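Local coordinates for protein putative phage endolysin (Salmonella enterica subsp. enterica serovar Typhimurium, PDB 4EVX) that probably hydrolyses the beta-1,4 linkages of peptidoglycan, as in phage lysozymes of glycosyl hydrolase family 24, at residues Ser65-Leu70 with Phe81-Leu86; Trp33-Gly36 with Met40-Pro43. One frame throughout, in Å; residues are numbered along the deposited sequence.

How the interactions relate
Counted from the N terminus, interaction 2 comes first: Trp33-Gly36 meets Met40-Pro43, closing a loop of three residues and pinning the two short antiparallel strands 34-35 and 39-40 together. The chain then passes into helix 52-73, and interaction 1 joins Ser65-Leu70 on that helix to Phe81-Leu86 on helix 80-94, closing a loop of ten residues. The two loops follow one another in series, neither crossing nor nesting. The centres of interactions 1 and 2 are about 21 Å apart, on opposite sides of the centre of the chain. Between interactions 1 and 2 the nearest atoms are about 10 Å apart. One ties up the hairpin, the other the helical part.

Interaction 1 (Ser65-Leu70 with Phe81-Leu86); sequences SCDILL and FQRETL
Arg83, Leu70 and Asp67 carry this helix-helix contact, in which helices 52-73 and 80-94, consecutive in the chain, meet with their local axes 10.5 Å apart and their directions at 121°. The Arg83 chain bends at its third torsion (chi3 85°), which brings the guanidinium in front of Asp67. There NE donates to the syn lone pair of Asp67 OD2 over 3.2 Å, forming a salt bridge, and NH1 adds a weak bond to the same oxygen. The NE bond is bent (N-H...O 136°), with OD2 tilted out of the guanidinium plane. The carboxylate and guanidinium planes stand nearly perpendicular, so a single oxygen meets two nitrogens instead of two oxygens pairing with them. Arg83 NH2 turns to Leu77 O in the loop between the helices, a weak bond that gives the group a second anchor. Other subunits pack around the site: Cys66 forms a disulfide with Cys73 of the third subunit, while Leu86 touches Leu89 of the second. Leu70 supplies the apolar part: with CG anti to its backbone N, it extends across to the other helix, where its CD2 methyl rests 4.0 Å from Arg83 O and 4.3 Å from Leu86 CB.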
ATOM      1  N   SER A  65      -9.289 -15.953   1.324  1.00 25.39           N
ATOM      2  CA  SER A  65      -9.734 -15.670  -0.047  1.00 26.03           C
ATOM      3  C   SER A  65      -8.887 -14.590  -0.637  1.00 27.00           C
ATOM      4  O   SER A  65      -8.376 -14.708  -1.735  1.00 25.95           O
ATOM      5  CB  SER A  65     -11.215 -15.271  -0.088  1.00 31.10           C
ATOM      6  OG  SER A  65     -11.996 -16.401   0.246  1.00 34.40           O
ATOM      7  N   CYS A  66      -8.630 -13.540   0.111  1.00 22.60           N
ATOM      8  CA  CYS A  66      -7.807 -12.484  -0.402  0.59 23.80           C
ATOM      9  C   CYS A  66      -6.367 -12.974  -0.605  1.00 24.06           C
ATOM     10  O   CYS A  66      -5.710 -12.614  -1.583  1.00 25.74           O
ATOM     11  CB  CYS A  66      -7.884 -11.274   0.516  0.59 25.14           C
ATOM     12  SG  CYS A  66      -9.539 -10.551   0.564  0.59 29.93           S
ATOM     13  N   ASP A  67      -5.876 -13.839   0.274  1.00 21.53           N
ATOM     14  CA  ASP A  67      -4.540 -14.415   0.053  1.00 21.80           C
ATOM     15  C   ASP A  67      -4.431 -15.206  -1.237  1.00 21.75           C
ATOM     16  O   ASP A  67      -3.423 -15.147  -1.939  1.00 23.68           O
ATOM     17  CB  ASP A  67      -4.196 -15.333   1.228  1.00 23.43           C
ATOM     18  CG  ASP A  67      -2.731 -15.772   1.219  1.00 33.11           C
ATOM     19  OD1 ASP A  67      -2.484 -16.979   1.253  1.00 40.19           O
ATOM     20  OD2 ASP A  67      -1.885 -14.940   0.920  1.00 35.95           O
ATOM     21  N   ILE A  68      -5.449 -16.023  -1.560  1.00 19.34           N
ATOM     22  CA  ILE A  68      -5.396 -16.828  -2.773  1.00 20.59           C
ATOM     23  C   ILE A  68      -5.418 -15.933  -4.028  1.00 21.77           C
ATOM     24  O   ILE A  68      -4.683 -16.143  -5.011  1.00 23.91           O
ATOM     25  CB  ILE A  68      -6.555 -17.866  -2.762  1.00 23.55           C
ATOM     26  CG1 ILE A  68      -6.206 -18.945  -1.749  1.00 25.77           C
ATOM     27  CG2 ILE A  68      -6.728 -18.475  -4.149  1.00 26.54           C
ATOM     28  CD1 ILE A  68      -7.399 -19.756  -1.302  1.00 30.87           C
ATOM     29  N   LEU A  69      -6.259 -14.865  -3.977  1.00 23.80           N
ATOM     30  CA  LEU A  69      -6.349 -13.968  -5.113  1.00 22.14           C
ATOM     31  C   LEU A  69      -5.142 -13.057  -5.181  1.00 24.84           C
ATOM     32  O   LEU A  69      -4.769 -12.639  -6.289  1.00 24.44           O
ATOM     33  CB  LEU A  69      -7.662 -13.173  -5.016  1.00 23.40           C
ATOM     34  CG  LEU A  69      -8.933 -14.013  -5.138  1.00 25.18           C
ATOM     35  CD1 LEU A  69     -10.188 -13.141  -5.007  1.00 27.52           C
ATOM     36  CD2 LEU A  69      -8.982 -14.785  -6.483  1.00 27.95           C
ATOM     37  N   LEU A  70      -4.479 -12.795  -4.064  1.00 24.36           N
ATOM     38  CA  LEU A  70      -3.269 -11.939  -4.105  1.00 26.52           C
ATOM     39  C   LEU A  70      -2.196 -12.665  -4.796  1.00 33.00           C
ATOM     40  O   LEU A  70      -1.468 -12.127  -5.660  1.00 28.62           O
ATOM     41  CB  LEU A  70      -2.861 -11.582  -2.654  1.00 27.48           C
ATOM     42  CG  LEU A  70      -1.726 -10.662  -2.428  1.00 35.90           C
ATOM     43  CD1 LEU A  70      -2.050  -9.286  -2.927  1.00 39.33           C
ATOM     44  CD2 LEU A  70      -1.477 -10.557  -0.971  1.00 35.04           C
ATOM     45  N   PHE A  81       5.443 -11.820   5.185  1.00 23.28           N
ATOM     46  CA  PHE A  81       5.202 -10.557   5.880  1.00 22.36           C
ATOM     47  C   PHE A  81       4.538  -9.555   4.954  1.00 22.46           C
ATOM     48  O   PHE A  81       3.542  -8.895   5.327  1.00 23.57           O
ATOM     49  CB  PHE A  81       6.533 -10.010   6.423  1.00 23.34           C
ATOM     50  CG  PHE A  81       6.522  -8.745   7.274  1.00 23.44           C
ATOM     51  CD1 PHE A  81       5.366  -8.321   7.941  1.00 24.87           C
ATOM     52  CD2 PHE A  81       7.697  -8.074   7.541  1.00 25.14           C
ATOM     53  CE1 PHE A  81       5.381  -7.157   8.713  1.00 24.91           C
ATOM     54  CE2 PHE A  81       7.720  -6.958   8.358  1.00 27.33           C
ATOM     55  CZ  PHE A  81       6.559  -6.512   8.955  1.00 24.55           C
ATOM     56  N   GLN A  82       5.109  -9.413   3.772  1.00 25.00           N
ATOM     57  CA  GLN A  82       4.526  -8.495   2.779  1.00 24.01           C
ATOM     58  C   GLN A  82       3.119  -8.978   2.341  1.00 24.08           C
ATOM     59  O   GLN A  82       2.242  -8.137   2.172  1.00 24.21           O
ATOM     60  CB  GLN A  82       5.426  -8.368   1.594  1.00 25.04           C
ATOM     61  CG  GLN A  82       6.745  -7.614   1.881  1.00 31.28           C
ATOM     62  CD  GLN A  82       7.721  -7.637   0.739  1.00 39.94           C
ATOM     63  OE1 GLN A  82       7.481  -8.204  -0.338  1.00 41.57           O
ATOM     64  NE2 GLN A  82       8.936  -7.228   1.005  1.00 40.40           N
ATOM     65  N   ARG A  83       2.854 -10.296   2.201  1.00 21.54           N
ATOM     66  CA  ARG A  83       1.505 -10.759   1.917  1.00 21.46           C
ATOM     67  C   ARG A  83       0.537 -10.343   3.043  1.00 23.93           C
ATOM     68  O   ARG A  83      -0.544  -9.801   2.808  1.00 25.28           O
ATOM     69  CB  ARG A  83       1.469 -12.292   1.751  1.00 24.95           C
ATOM     70  CG  ARG A  83       2.272 -12.806   0.559  1.00 36.47           C
ATOM     71  CD  ARG A  83       2.354 -14.333   0.635  1.00 39.60           C
ATOM     72  NE  ARG A  83       1.177 -14.943   0.046  1.00 41.16           N
ATOM     73  CZ  ARG A  83       0.990 -15.090  -1.259  1.00 67.67           C
ATOM     74  NH1 ARG A  83      -0.120 -15.632  -1.712  1.00 52.40           N
ATOM     75  NH2 ARG A  83       1.915 -14.684  -2.127  1.00 64.26           N
ATOM     76  N   GLU A  84       0.928 -10.569   4.295  1.00 20.68           N
ATOM     77  CA  GLU A  84       0.062 -10.248   5.416  1.00 19.40           C
ATOM     78  C   GLU A  84      -0.161  -8.728   5.513  1.00 21.78           C
ATOM     79  O   GLU A  84      -1.300  -8.291   5.835  1.00 21.82           O
ATOM     80  CB  GLU A  84       0.585 -10.825   6.719  1.00 20.04           C
ATOM     81  CG  GLU A  84       0.424 -12.314   6.774  1.00 21.89           C
ATOM     82  CD  GLU A  84       0.525 -12.980   8.128  1.00 25.57           C
ATOM     83  OE1 GLU A  84       0.849 -12.291   9.120  1.00 24.60           O
ATOM     84  OE2 GLU A  84       0.263 -14.213   8.187  1.00 24.30           O
ATOM     85  N   THR A  85       0.865  -7.931   5.307  1.00 19.92           N
ATOM     86  CA  THR A  85       0.658  -6.482   5.395  1.00 20.11           C
ATOM     87  C   THR A  85      -0.231  -5.951   4.280  1.00 22.08           C
ATOM     88  O   THR A  85      -1.076  -5.060   4.512  1.00 22.12           O
ATOM     89  CB  THR A  85       1.956  -5.712   5.422  1.00 21.42           C
ATOM     90  OG1 THR A  85       2.711  -5.861   4.228  1.00 24.80           O
ATOM     91  CG2 THR A  85       2.783  -6.004   6.694  1.00 25.62           C
ATOM     92  N   LEU A  86      -0.102  -6.504   3.112  1.00 20.78           N
ATOM     93  CA  LEU A  86      -0.965  -6.110   1.994  1.00 20.99           C
ATOM     94  C   LEU A  86      -2.404  -6.505   2.281  1.00 24.48           C
ATOM     95  O   LEU A  86      -3.321  -5.713   2.085  1.00 23.01           O
ATOM     96  CB  LEU A  86      -0.537  -6.696   0.656  1.00 21.84           C
ATOM     97  CG  LEU A  86       0.641  -6.051  -0.018  1.00 29.68           C
ATOM     98  CD1 LEU A  86       1.114  -6.920  -1.141  1.00 32.17           C
ATOM     99  CD2 LEU A  86       0.239  -4.667  -0.567  1.00 29.95           C
TER

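Interaction 2 (Trp33-Gly36 with Met40-Pro43); sequences WVIG and MLTP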
ATOM      1  N   TRP A  33     -25.436  -6.068   3.273  1.00 37.86           N
ATOM      2  CA  TRP A  33     -25.494  -6.669   4.599  1.00 35.66           C
ATOM      3  C   TRP A  33     -24.104  -7.111   5.038  1.00 36.87           C
ATOM      4  O   TRP A  33     -23.419  -7.796   4.289  1.00 36.57           O
ATOM      5  CB  TRP A  33     -26.441  -7.847   4.616  1.00 35.10           C
ATOM      6  CG  TRP A  33     -27.877  -7.420   4.511  1.00 38.51           C
ATOM      7  CD1 TRP A  33     -28.681  -7.540   3.420  1.00 43.64           C
ATOM      8  CD2 TRP A  33     -28.672  -6.821   5.538  1.00 38.84           C
ATOM      9  NE1 TRP A  33     -29.936  -7.053   3.698  1.00 45.53           N
ATOM     10  CE2 TRP A  33     -29.970  -6.639   5.006  1.00 45.95           C
ATOM     11  CE3 TRP A  33     -28.459  -6.540   6.901  1.00 38.85           C
ATOM     12  CZ2 TRP A  33     -31.012  -6.106   5.756  1.00 45.19           C
ATOM     13  CZ3 TRP A  33     -29.503  -6.014   7.649  1.00 42.00           C
ATOM     14  CH2 TRP A  33     -30.769  -5.838   7.090  1.00 43.90           C
ATOM     15  N   VAL A  34     -23.726  -6.777   6.268  1.00 32.50           N
ATOM     16  CA  VAL A  34     -22.429  -7.124   6.855  1.00 32.27           C
ATOM     17  C   VAL A  34     -22.645  -7.703   8.229  1.00 34.38           C
ATOM     18  O   VAL A  34     -23.578  -7.301   8.904  1.00 35.38           O
ATOM     19  CB  VAL A  34     -21.554  -5.852   6.915  1.00 35.61           C
ATOM     20  CG1 VAL A  34     -20.165  -6.112   7.507  1.00 36.28           C
ATOM     21  CG2 VAL A  34     -21.448  -5.214   5.543  1.00 34.78           C
ATOM     22  N   ILE A  35     -21.755  -8.573   8.664  1.00 31.72           N
ATOM     23  CA  ILE A  35     -21.795  -9.196   9.987  1.00 30.92           C
ATOM     24  C   ILE A  35     -20.400  -9.610  10.429  1.00 33.41           C
ATOM     25  O   ILE A  35     -19.486  -9.703   9.599  1.00 31.87           O
ATOM     26  CB  ILE A  35     -22.742 -10.419   9.930  1.00 33.01           C
ATOM     27  CG1 ILE A  35     -23.311 -10.762  11.349  1.00 34.49           C
ATOM     28  CG2 ILE A  35     -22.036 -11.582   9.271  1.00 32.45           C
ATOM     29  CD1 ILE A  35     -24.444 -11.781  11.377  1.00 34.35           C
ATOM     30  N   GLY A  36     -20.244  -9.889  11.714  1.00 29.71           N
ATOM     31  CA  GLY A  36     -18.984 -10.369  12.251  1.00 29.85           C
ATOM     32  C   GLY A  36     -17.914  -9.299  12.227  1.00 32.57           C
ATOM     33  O   GLY A  36     -18.133  -8.154  12.668  1.00 34.11           O
HETATM   34  N   MSE A  40     -18.940  -9.436   4.459  0.55 29.90           N
HETATM   35  CA  MSE A  40     -20.117  -9.153   3.643  0.55 29.03           C
HETATM   36  C   MSE A  40     -20.871 -10.462   3.346  0.55 31.55           C
HETATM   37  O   MSE A  40     -20.324 -11.388   2.790  0.55 30.12           O
HETATM   38  CB  MSE A  40     -19.744  -8.423   2.363  0.55 31.04           C
HETATM   39  CG  MSE A  40     -20.948  -7.706   1.790  0.55 38.34           C
HETATM   40 SE   MSE A  40     -20.612  -7.156   0.032  0.55 45.36          SE
HETATM   41  CE  MSE A  40     -19.320  -5.893   0.366  0.55 41.22           C
ATOM     42  N   LEU A  41     -22.146 -10.513   3.705  1.00 30.24           N
ATOM     43  CA  LEU A  41     -22.975 -11.689   3.502  1.00 33.58           C
ATOM     44  C   LEU A  41     -23.307 -11.841   2.005  1.00 37.49           C
ATOM     45  O   LEU A  41     -23.357 -10.856   1.302  1.00 36.74           O
ATOM     46  CB  LEU A  41     -24.246 -11.576   4.358  1.00 35.54           C
ATOM     47  CG  LEU A  41     -24.022 -11.735   5.864  1.00 40.81           C
ATOM     48  CD1 LEU A  41     -25.294 -11.279   6.644  1.00 44.64           C
ATOM     49  CD2 LEU A  41     -23.668 -13.178   6.215  1.00 40.50           C
ATOM     50  N   THR A  42     -23.510 -13.058   1.519  1.00 40.13           N
ATOM     51  CA  THR A  42     -23.869 -13.272   0.097  1.00 42.60           C
ATOM     52  C   THR A  42     -25.328 -12.847  -0.099  1.00 49.71           C
ATOM     53  O   THR A  42     -26.046 -12.727   0.887  1.00 46.51           O
ATOM     54  CB  THR A  42     -23.633 -14.732  -0.305  1.00 52.66           C
ATOM     55  OG1 THR A  42     -24.462 -15.543   0.515  1.00 51.48           O
ATOM     56  CG2 THR A  42     -22.186 -15.134  -0.180  1.00 54.47           C
ATOM     57  N   PRO A  43     -25.794 -12.643  -1.353  1.00 53.68           N
ATOM     58  CA  PRO A  43     -27.179 -12.174  -1.566  1.00 56.72           C
ATOM     59  C   PRO A  43     -28.314 -12.987  -0.916  1.00 62.20           C
ATOM     60  O   PRO A  43     -29.259 -12.393  -0.392  1.00 62.61           O
ATOM     61  CB  PRO A  43     -27.324 -12.235  -3.091  1.00 60.84           C
ATOM     62  CG  PRO A  43     -25.956 -12.037  -3.604  1.00 63.29           C
ATOM     63  CD  PRO A  43     -25.071 -12.756  -2.637  1.00 56.46           C
TER
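Met40, a selenomethionine here, faces Val34 across the strands in a non-hydrogen-bonded antiparallel pair, their CA atoms about 4.4 Å apart and their CB atoms on the same face of the sheet. Val34 also has a backbone hydrogen bond with Tyr26, tying the hairpin to the preceding part of the chain. The CG of Met40 passes 3.5 Å from Trp33 O, so the start of the side chain lies alongside the carbonyl of the facing strand. Met40 also packs on Pro75 of the third subunit. At Leu41 the backbone N donates to Trp33 O over 3.1 Å, with an N-H...O angle of 159° and the donor tilted 30° from the carbonyl plane. This bond fastens the chain just beyond the second strand to the residue preceding the first, in the small beta hairpin of a phage-lysozyme family chain. The Leu41 side chain reaches over the first strand with its CG beside its own backbone N (chi1 -71°). Its CD1 touches Trp33 CB at 4.1 Å and also borders Ile35 CG2, which lies closer to Leu41 CD2, at 3.8 Å. Ile35 and Leu41 approach at a slant. Past Leu41 the chain turns away from the first strand, where Thr42 N is hydrogen-bonded to Glu45 OE1.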